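Local structure of probable arylamine n-acetyl transferase (Mycobacterium abscessus, 4GUZ) at residues L123-D131 against L139-E147; S154-G162 against G170-G178. The protein probably transfers an acetyl group from acetyl-coenzyme A to arylamines, as an arylamine N-acetyltransferase. All coordinates share one frame; numbering follows the deposited sequence.

Contact 1. Residues L123-D131 against L139-E147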
loop_
_atom_site.group_PDB
_atom_site.type_symbol
_atom_site.label_atom_id
_atom_site.label_comp_id
_atom_site.label_asym_id
_atom_site.label_seq_id
_atom_site.Cartn_x
_atom_site.Cartn_y
_atom_site.Cartn_z
ATOM N N LEU A 123 -2.109 14.127 15.727
ATOM C CA LEU A 123 -2.655 15.479 15.529
ATOM C C LEU A 123 -3.554 15.828 16.701
ATOM O O LEU A 123 -4.624 15.230 16.868
ATOM C CB LEU A 123 -3.418 15.654 14.191
ATOM C CG LEU A 123 -2.616 15.542 12.903
ATOM C CD1 LEU A 123 -3.534 15.256 11.731
ATOM C CD2 LEU A 123 -1.778 16.787 12.650
ATOM N N ALA A 124 -3.089 16.781 17.536
ATOM C CA ALA A 124 -3.771 17.252 18.744
ATOM C C ALA A 124 -4.051 16.069 19.700
ATOM O O ALA A 124 -3.135 15.298 19.981
ATOM C CB ALA A 124 -5.052 18.005 18.377
ATOM N N ALA A 125 -5.288 15.896 20.168
ATOM C CA ALA A 125 -5.596 14.798 21.092
ATOM C C ALA A 125 -5.849 13.454 20.349
ATOM O O ALA A 125 -6.257 12.483 20.987
ATOM C CB ALA A 125 -6.812 15.160 21.939
ATOM N N GLU A 126 -5.572 13.390 19.030
ATOM C CA GLU A 126 -5.908 12.207 18.214
ATOM C C GLU A 126 -4.730 11.509 17.478
ATOM O O GLU A 126 -3.630 12.044 17.334
ATOM C CB GLU A 126 -6.946 12.620 17.158
ATOM C CG GLU A 126 -8.088 13.480 17.698
ATOM C CD GLU A 126 -9.268 13.667 16.771
ATOM O OE1 GLU A 126 -9.283 14.668 16.018
ATOM O OE2 GLU A 126 -10.208 12.843 16.838
ATOM N N GLN A 127 -5.025 10.301 16.980
ATOM C CA GLN A 127 -4.152 9.465 16.162
ATOM C C GLN A 127 -4.893 9.066 14.881
ATOM O O GLN A 127 -6.087 8.762 14.921
ATOM C CB GLN A 127 -3.672 8.251 16.951
ATOM C CG GLN A 127 -2.607 8.638 17.983
ATOM C CD GLN A 127 -1.949 7.450 18.617
ATOM O OE1 GLN A 127 -0.782 7.181 18.374
ATOM N NE2 GLN A 127 -2.679 6.729 19.455
ATOM N N TRP A 128 -4.187 9.114 13.750
ATOM C CA TRP A 128 -4.715 8.849 12.419
ATOM C C TRP A 128 -3.928 7.771 11.713
ATOM O O TRP A 128 -2.732 7.934 11.464
ATOM C CB TRP A 128 -4.685 10.143 11.589
ATOM C CG TRP A 128 -5.625 11.177 12.130
ATOM C CD1 TRP A 128 -5.358 12.105 13.089
ATOM C CD2 TRP A 128 -7.012 11.330 11.794
ATOM N NE1 TRP A 128 -6.484 12.849 13.355
ATOM C CE2 TRP A 128 -7.521 12.383 12.591
ATOM C CE3 TRP A 128 -7.878 10.677 10.903
ATOM C CZ2 TRP A 128 -8.850 12.821 12.499
ATOM C CZ3 TRP A 128 -9.194 11.106 10.822
ATOM C CH2 TRP A 128 -9.666 12.173 11.610
ATOM N N LEU A 129 -4.614 6.689 11.338
ATOM C CA LEU A 129 -3.981 5.599 10.608
ATOM C C LEU A 129 -3.865 5.965 9.140
ATOM O O LEU A 129 -4.883 6.265 8.506
ATOM C CB LEU A 129 -4.798 4.302 10.778
ATOM C CG LEU A 129 -4.288 3.085 9.978
ATOM C CD1 LEU A 129 -2.922 2.671 10.444
ATOM C CD2 LEU A 129 -5.313 1.948 10.007
ATOM N N CYS A 130 -2.637 5.934 8.589
ATOM C CA CYS A 130 -2.437 6.207 7.168
ATOM C C CYS A 130 -1.985 4.914 6.490
ATOM O O CYS A 130 -0.782 4.616 6.405
ATOM C CB CYS A 130 -1.451 7.350 6.944
ATOM S SG CYS A 130 -2.013 8.946 7.598
ATOM N N ASP A 131 -2.966 4.132 6.016
ATOM C CA ASP A 131 -2.707 2.856 5.320
ATOM C C ASP A 131 -2.629 3.176 3.838
ATOM O O ASP A 131 -3.606 3.032 3.099
ATOM C CB ASP A 131 -3.805 1.859 5.650
ATOM C CG ASP A 131 -3.506 0.432 5.219
ATOM O OD1 ASP A 131 -2.412 0.197 4.659
ATOM O OD2 ASP A 131 -4.364 -0.437 5.438
ATOM N N LEU A 139 -8.779 5.682 1.044
ATOM C CA LEU A 139 -8.440 6.921 0.347
ATOM C C LEU A 139 -8.252 8.047 1.331
ATOM O O LEU A 139 -7.853 9.132 0.935
ATOM C CB LEU A 139 -9.509 7.292 -0.689
ATOM C CG LEU A 139 -9.735 6.292 -1.833
ATOM C CD1 LEU A 139 -10.987 6.621 -2.579
ATOM C CD2 LEU A 139 -8.592 6.298 -2.819
ATOM N N ALA A 140 -8.533 7.801 2.618
ATOM C CA ALA A 140 -8.394 8.860 3.614
ATOM C C ALA A 140 -7.793 8.319 4.907
ATOM O O ALA A 140 -8.002 7.132 5.205
ATOM C CB ALA A 140 -9.760 9.477 3.890
ATOM N N PRO A 141 -7.083 9.159 5.710
ATOM C CA PRO A 141 -6.623 8.686 7.027
ATOM C C PRO A 141 -7.819 8.259 7.862
ATOM O O PRO A 141 -8.920 8.774 7.666
ATOM C CB PRO A 141 -5.932 9.915 7.639
ATOM C CG PRO A 141 -5.739 10.862 6.513
ATOM C CD PRO A 141 -6.791 10.605 5.524
ATOM N N ILE A 142 -7.625 7.313 8.756
ATOM C CA ILE A 142 -8.711 6.796 9.582
ATOM C C ILE A 142 -8.414 7.129 11.028
ATOM O O ILE A 142 -7.339 6.776 11.528
ATOM C CB ILE A 142 -8.891 5.257 9.340
ATOM C CG1 ILE A 142 -9.407 4.966 7.901
ATOM C CG2 ILE A 142 -9.809 4.621 10.392
ATOM C CD1 ILE A 142 -9.404 3.469 7.485
ATOM N N ARG A 143 -9.371 7.788 11.700
ATOM C CA ARG A 143 -9.296 8.154 13.128
ATOM C C ARG A 143 -9.151 6.911 13.965
ATOM O O ARG A 143 -10.003 6.028 13.904
ATOM C CB ARG A 143 -10.569 8.922 13.546
ATOM C CG ARG A 143 -10.532 9.526 14.932
ATOM C CD ARG A 143 -11.763 10.377 15.145
ATOM N NE ARG A 143 -11.441 11.786 14.946
ATOM C CZ ARG A 143 -12.103 12.621 14.155
ATOM N NH1 ARG A 143 -13.153 12.200 13.462
ATOM N NH2 ARG A 143 -11.711 13.883 14.042
ATOM N N LEU A 144 -8.073 6.829 14.739
ATOM C CA LEU A 144 -7.852 5.667 15.581
ATOM C C LEU A 144 -8.737 5.773 16.801
ATOM O O LEU A 144 -8.527 6.612 17.677
ATOM C CB LEU A 144 -6.373 5.509 15.945
ATOM C CG LEU A 144 -5.931 4.152 16.467
ATOM C CD1 LEU A 144 -5.832 3.114 15.338
ATOM C CD2 LEU A 144 -4.589 4.280 17.141
ATOM N N VAL A 145 -9.790 4.978 16.787
ATOM C CA VAL A 145 -10.800 4.873 17.845
ATOM C C VAL A 145 -10.925 3.396 18.167
ATOM O O VAL A 145 -10.450 2.567 17.383
ATOM C CB VAL A 145 -12.169 5.523 17.459
ATOM C CG1 VAL A 145 -12.064 7.042 17.380
ATOM C CG2 VAL A 145 -12.744 4.944 16.171
ATOM N N ASP A 146 -11.573 3.050 19.285
ATOM C CA ASP A 146 -11.726 1.635 19.657
ATOM C C ASP A 146 -12.713 0.862 18.777
ATOM O O ASP A 146 -12.644 -0.373 18.722
ATOM C CB ASP A 146 -12.143 1.497 21.115
ATOM C CG ASP A 146 -11.062 1.831 22.125
ATOM O OD1 ASP A 146 -10.048 2.465 21.733
ATOM O OD2 ASP A 146 -11.205 1.422 23.294
ATOM N N GLU A 147 -13.646 1.555 18.114
ATOM C CA GLU A 147 -14.569 0.886 17.214
ATOM C C GLU A 147 -15.278 1.892 16.328
ATOM O O GLU A 147 -15.789 2.885 16.834
ATOM C CB GLU A 147 -15.586 0.032 18.005
ATOM C CG GLU A 147 -16.254 -1.035 17.166
ATOM C CD GLU A 147 -17.506 -0.630 16.426
ATOM O OE1 GLU A 147 -17.939 0.543 16.550
ATOM O OE2 GLU A 147 -18.060 -1.498 15.715
HETATM O O HOH W 1 -7.520 9.134 18.006
HETATM O O HOH W 2 -5.906 5.146 6.220
#
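Arg143 lies alongside Trp128, both side chains pointing the same way from a non-hydrogen-bonded antiparallel pair, and ends against the carboxylate of Glu126. The strand pairing sets Arg143 CB over the indole face, 4.0 Å from the centroid of the six-membered ring of Trp128, a CH-pi contact; with CG anti to the backbone N (chi1 -172°) the chain runs onward from there. A bend at chi3 then brings the guanidinium round, so that Trp128 CH2 sits over its centre although the two planes are 58° apart. Glu126 meets the guanidinium edge nearly in plane in a salt bridge: Arg143 NH2 reaches the syn side of Glu126 OE1 at 3.2 Å along an almost straight bond, while Arg143 NE to Glu126 OE2, 2.5 Å, is so short that its exact length is doubtful. Arginine suits this place, since its aliphatic part can cover an aromatic ring and its planar end can still pair with an acid.

Leu129 and Ile142, a hydrogen-bonded pair, exchange two backbone bonds, Leu129 N to Ile142 O being 2.7 Å, and set branched apolar side chains, apt for buried positions, on the other face. Leu144 N bonds Gln127 O at 2.8 Å. Pro141, with no N-H to give, sits just before the pair and packs CB on Trp128 CE3 (3.9 Å) and Cys130 SG.

The hairpin edges an antiparallel sheet: 126-130 pairs with strand 116-123, Trp128 and Cys130 touch helix 32-45, and Leu129 and Leu144 meet Phe191 of strand 185-196. Asp131, just past the strand, bonds His116 and His189, consistent with the family's Cys-His-Asp triad.

Contact 2. Residues S154-G162 against G170-G178; sequences SWTYRLRRG and GWTLSEAAG
The indole of Trp171 carries Arg161 over one face: Arg161 CB lies 3.9 Å from the centroid of the five-membered ring of Trp171, a CH-pi contact, and the extended chain continues to the benzo end. There Trp171 CH2 stands over the centre of the guanidinium, with the planes 30° apart. The Phe191 ring also meets Trp171, nearly parallel to it. Arg160 CD lies over one face of the Arg158 guanidinium. Tyr157 instead turns its ring edge to the backbone, Ser174 O lying in the ring plane 3.5 Å from Tyr157 CD1. Leu159, with CG anti to the backbone N (chi1 -173°), brings CG to 3.8 Å from Trp171 CD1; Leu173 and Tyr157 CB extend this packing. Across the sheet, Arg158, Arg160 and Thr172 are at least partly exposed, as suits polar chains, while small, polar Ser174 is buried; a water links Arg160 O to Thr172 OG1.

The ladder opens with a single bond, Ala176 N to Thr156 O at 3.0 Å, then runs in pairs at Arg158/Ser174, Arg160/Thr172 and Gly162/Gly170.

This antiparallel hairpin continues through strand 147-152 beyond 155-162 and through strand 185-196 beyond 170-176. Asp169 and Asp146 hold the Arg161 guanidinium by salt bridges, and Glu175 pairs with Arg188 of strand 185-196.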
loop_
_atom_site.group_PDB
_atom_site.type_symbol
_atom_site.label_atom_id
_atom_site.label_comp_id
_atom_site.label_asym_id
_atom_site.label_seq_id
_atom_site.Cartn_x
_atom_site.Cartn_y
_atom_site.Cartn_z
ATOM N N SER A 154 -17.106 4.919 -2.107
ATOM C CA SER A 154 -18.032 3.782 -2.249
ATOM C C SER A 154 -17.623 2.570 -1.408
ATOM O O SER A 154 -18.362 1.579 -1.350
ATOM C CB SER A 154 -18.183 3.363 -3.706
ATOM O OG SER A 154 -18.727 4.420 -4.480
ATOM N N TRP A 155 -16.453 2.653 -0.761
ATOM C CA TRP A 155 -15.899 1.601 0.080
ATOM C C TRP A 155 -16.321 1.832 1.497
ATOM O O TRP A 155 -16.612 2.972 1.873
ATOM C CB TRP A 155 -14.362 1.568 -0.022
ATOM C CG TRP A 155 -13.883 1.514 -1.443
ATOM C CD1 TRP A 155 -13.528 2.572 -2.229
ATOM C CD2 TRP A 155 -13.878 0.357 -2.291
ATOM N NE1 TRP A 155 -13.270 2.140 -3.511
ATOM C CE2 TRP A 155 -13.461 0.779 -3.572
ATOM C CE3 TRP A 155 -14.085 -1.018 -2.065
ATOM C CZ2 TRP A 155 -13.258 -0.121 -4.628
ATOM C CZ3 TRP A 155 -13.920 -1.905 -3.127
ATOM C CH2 TRP A 155 -13.516 -1.458 -4.389
ATOM N N THR A 156 -16.361 0.757 2.290
ATOM C CA THR A 156 -16.724 0.831 3.710
ATOM C C THR A 156 -15.746 -0.014 4.503
ATOM O O THR A 156 -15.445 -1.150 4.116
ATOM C CB THR A 156 -18.187 0.412 3.952
ATOM O OG1 THR A 156 -19.014 0.978 2.944
ATOM C CG2 THR A 156 -18.703 0.853 5.317
ATOM N N TYR A 157 -15.265 0.545 5.615
ATOM C CA TYR A 157 -14.319 -0.127 6.501
ATOM C C TYR A 157 -14.860 -0.195 7.912
ATOM O O TYR A 157 -15.703 0.621 8.315
ATOM C CB TYR A 157 -12.960 0.614 6.493
ATOM C CG TYR A 157 -12.327 0.633 5.116
ATOM C CD1 TYR A 157 -11.784 -0.525 4.560
ATOM C CD2 TYR A 157 -12.279 1.802 4.364
ATOM C CE1 TYR A 157 -11.271 -0.531 3.266
ATOM C CE2 TYR A 157 -11.765 1.808 3.067
ATOM C CZ TYR A 157 -11.273 0.634 2.519
ATOM O OH TYR A 157 -10.745 0.623 1.246
ATOM N N ARG A 158 -14.360 -1.162 8.671
ATOM C CA ARG A 158 -14.675 -1.285 10.084
ATOM C C ARG A 158 -13.373 -1.376 10.841
ATOM O O ARG A 158 -12.490 -2.141 10.465
ATOM C CB ARG A 158 -15.554 -2.484 10.407
ATOM C CG ARG A 158 -16.069 -2.415 11.857
ATOM C CD ARG A 158 -16.375 -3.759 12.439
ATOM N NE ARG A 158 -17.052 -3.622 13.729
ATOM C CZ ARG A 158 -17.598 -4.635 14.390
ATOM N NH1 ARG A 158 -17.548 -5.866 13.891
ATOM N NH2 ARG A 158 -18.198 -4.428 15.556
ATOM N N LEU A 159 -13.239 -0.563 11.875
ATOM C CA LEU A 159 -12.065 -0.553 12.735
ATOM C C LEU A 159 -12.513 -1.049 14.096
ATOM O O LEU A 159 -13.529 -0.592 14.587
ATOM C CB LEU A 159 -11.507 0.878 12.798
ATOM C CG LEU A 159 -10.181 1.110 13.517
ATOM C CD1 LEU A 159 -9.022 0.435 12.806
ATOM C CD2 LEU A 159 -9.894 2.601 13.627
ATOM N N ARG A 160 -11.802 -2.016 14.678
ATOM C CA ARG A 160 -12.172 -2.548 15.985
ATOM C C ARG A 160 -10.956 -3.001 16.763
ATOM O O ARG A 160 -10.221 -3.882 16.309
ATOM C CB ARG A 160 -13.149 -3.721 15.844
ATOM C CG ARG A 160 -13.791 -4.096 17.158
ATOM C CD ARG A 160 -14.915 -5.076 16.958
ATOM N NE ARG A 160 -15.539 -5.390 18.243
ATOM C CZ ARG A 160 -16.157 -6.533 18.515
ATOM N NH1 ARG A 160 -16.242 -7.485 17.593
ATOM N NH2 ARG A 160 -16.688 -6.737 19.714
ATOM N N ARG A 161 -10.808 -2.436 17.964
ATOM C CA ARG A 161 -9.760 -2.719 18.946
ATOM C C ARG A 161 -10.122 -3.976 19.721
ATOM O O ARG A 161 -11.294 -4.188 20.045
ATOM C CB ARG A 161 -9.602 -1.531 19.926
ATOM C CG ARG A 161 -8.367 -1.615 20.826
ATOM C CD ARG A 161 -8.282 -0.422 21.755
ATOM N NE ARG A 161 -7.018 -0.383 22.490
ATOM C CZ ARG A 161 -6.572 0.699 23.122
ATOM N NH1 ARG A 161 -7.257 1.835 23.070
ATOM N NH2 ARG A 161 -5.419 0.668 23.769
ATOM N N GLY A 162 -9.114 -4.772 20.031
ATOM C CA GLY A 162 -9.277 -5.983 20.823
ATOM C C GLY A 162 -7.999 -6.770 20.987
ATOM O O GLY A 162 -6.915 -6.315 20.618
ATOM N N GLY A 170 -4.573 -4.564 20.099
ATOM C CA GLY A 170 -4.434 -4.043 18.748
ATOM C C GLY A 170 -5.766 -3.763 18.091
ATOM O O GLY A 170 -6.807 -3.802 18.751
ATOM N N TRP A 171 -5.724 -3.497 16.780
ATOM C CA TRP A 171 -6.921 -3.208 15.992
ATOM C C TRP A 171 -7.037 -4.131 14.803
ATOM O O TRP A 171 -6.020 -4.481 14.201
ATOM C CB TRP A 171 -6.887 -1.757 15.448
ATOM C CG TRP A 171 -7.124 -0.680 16.463
ATOM C CD1 TRP A 171 -8.266 0.056 16.629
ATOM C CD2 TRP A 171 -6.206 -0.232 17.470
ATOM N NE1 TRP A 171 -8.124 0.914 17.700
ATOM C CE2 TRP A 171 -6.876 0.750 18.241
ATOM C CE3 TRP A 171 -4.879 -0.564 17.800
ATOM C CZ2 TRP A 171 -6.266 1.397 19.319
ATOM C CZ3 TRP A 171 -4.298 0.021 18.911
ATOM C CH2 TRP A 171 -4.975 1.017 19.638
ATOM N N THR A 172 -8.280 -4.382 14.365
ATOM C CA THR A 172 -8.535 -5.079 13.120
ATOM C C THR A 172 -9.159 -4.080 12.191
ATOM O O THR A 172 -10.156 -3.454 12.558
ATOM C CB THR A 172 -9.441 -6.331 13.295
ATOM O OG1 THR A 172 -8.874 -7.211 14.251
ATOM C CG2 THR A 172 -9.718 -7.083 11.962
ATOM N N LEU A 173 -8.604 -3.944 10.982
ATOM C CA LEU A 173 -9.243 -3.158 9.940
ATOM C C LEU A 173 -9.926 -4.156 9.026
ATOM O O LEU A 173 -9.254 -5.073 8.541
ATOM C CB LEU A 173 -8.277 -2.256 9.164
ATOM C CG LEU A 173 -8.938 -1.396 8.093
ATOM C CD1 LEU A 173 -9.624 -0.167 8.724
ATOM C CD2 LEU A 173 -7.925 -0.941 7.041
ATOM N N SER A 174 -11.254 -4.022 8.832
ATOM C CA SER A 174 -12.030 -4.940 7.977
ATOM C C SER A 174 -12.628 -4.201 6.794
ATOM O O SER A 174 -12.866 -2.988 6.869
ATOM C CB SER A 174 -13.164 -5.613 8.760
ATOM O OG SER A 174 -12.705 -6.364 9.876
ATOM N N GLU A 175 -12.920 -4.932 5.717
ATOM C CA GLU A 175 -13.578 -4.306 4.556
ATOM C C GLU A 175 -14.970 -4.874 4.497
ATOM O O GLU A 175 -15.178 -6.005 4.942
ATOM C CB GLU A 175 -12.799 -4.518 3.240
ATOM C CG GLU A 175 -12.586 -5.985 2.866
ATOM C CD GLU A 175 -11.852 -6.236 1.562
ATOM O OE1 GLU A 175 -10.670 -5.837 1.458
ATOM O OE2 GLU A 175 -12.437 -6.886 0.663
ATOM N N ALA A 176 -15.945 -4.093 3.993
ATOM C CA ALA A 176 -17.304 -4.605 3.862
ATOM C C ALA A 176 -17.303 -5.866 2.975
ATOM O O ALA A 176 -16.607 -5.920 1.956
ATOM C CB ALA A 176 -18.227 -3.539 3.304
ATOM N N ALA A 177 -18.002 -6.906 3.443
ATOM C CA ALA A 177 -18.108 -8.226 2.803
ATOM C C ALA A 177 -18.659 -8.121 1.377
ATOM O O ALA A 177 -19.501 -7.264 1.099
ATOM C CB ALA A 177 -19.015 -9.123 3.640
ATOM N N GLY A 178 -18.182 -9.005 0.502
ATOM C CA GLY A 178 -18.608 -9.078 -0.890
ATOM C C GLY A 178 -18.397 -7.787 -1.640
ATOM O O GLY A 178 -19.269 -7.379 -2.409
HETATM O O HOH W 3 -10.239 -6.599 16.604
#

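Both contacts are antiparallel hairpins of one eight-stranded sheet, following each other along the chain, their centres about 13 Å apart. Contact 1 includes one outermost strand, 142-143; contact 2 lies one strand in from the other, 147-152. Each is partly buried and has an arginine over a tryptophan. In contact 1 the arginine's acid partner belongs to the same hairpin; in contact 2 one is Asp169, between its strands, and the other Asp146 of contact 1, so Arg161 ties the two together. Contact 1 has a short ladder, contact 2 a long one. Val145 O also makes a probable hydrogen bond of 2.9 Å with Trp171 NE1, Glu147 bridges to Arg158, and Ile142 packs on Leu159 and Leu173, joining the apolar side chains of the two hairpins.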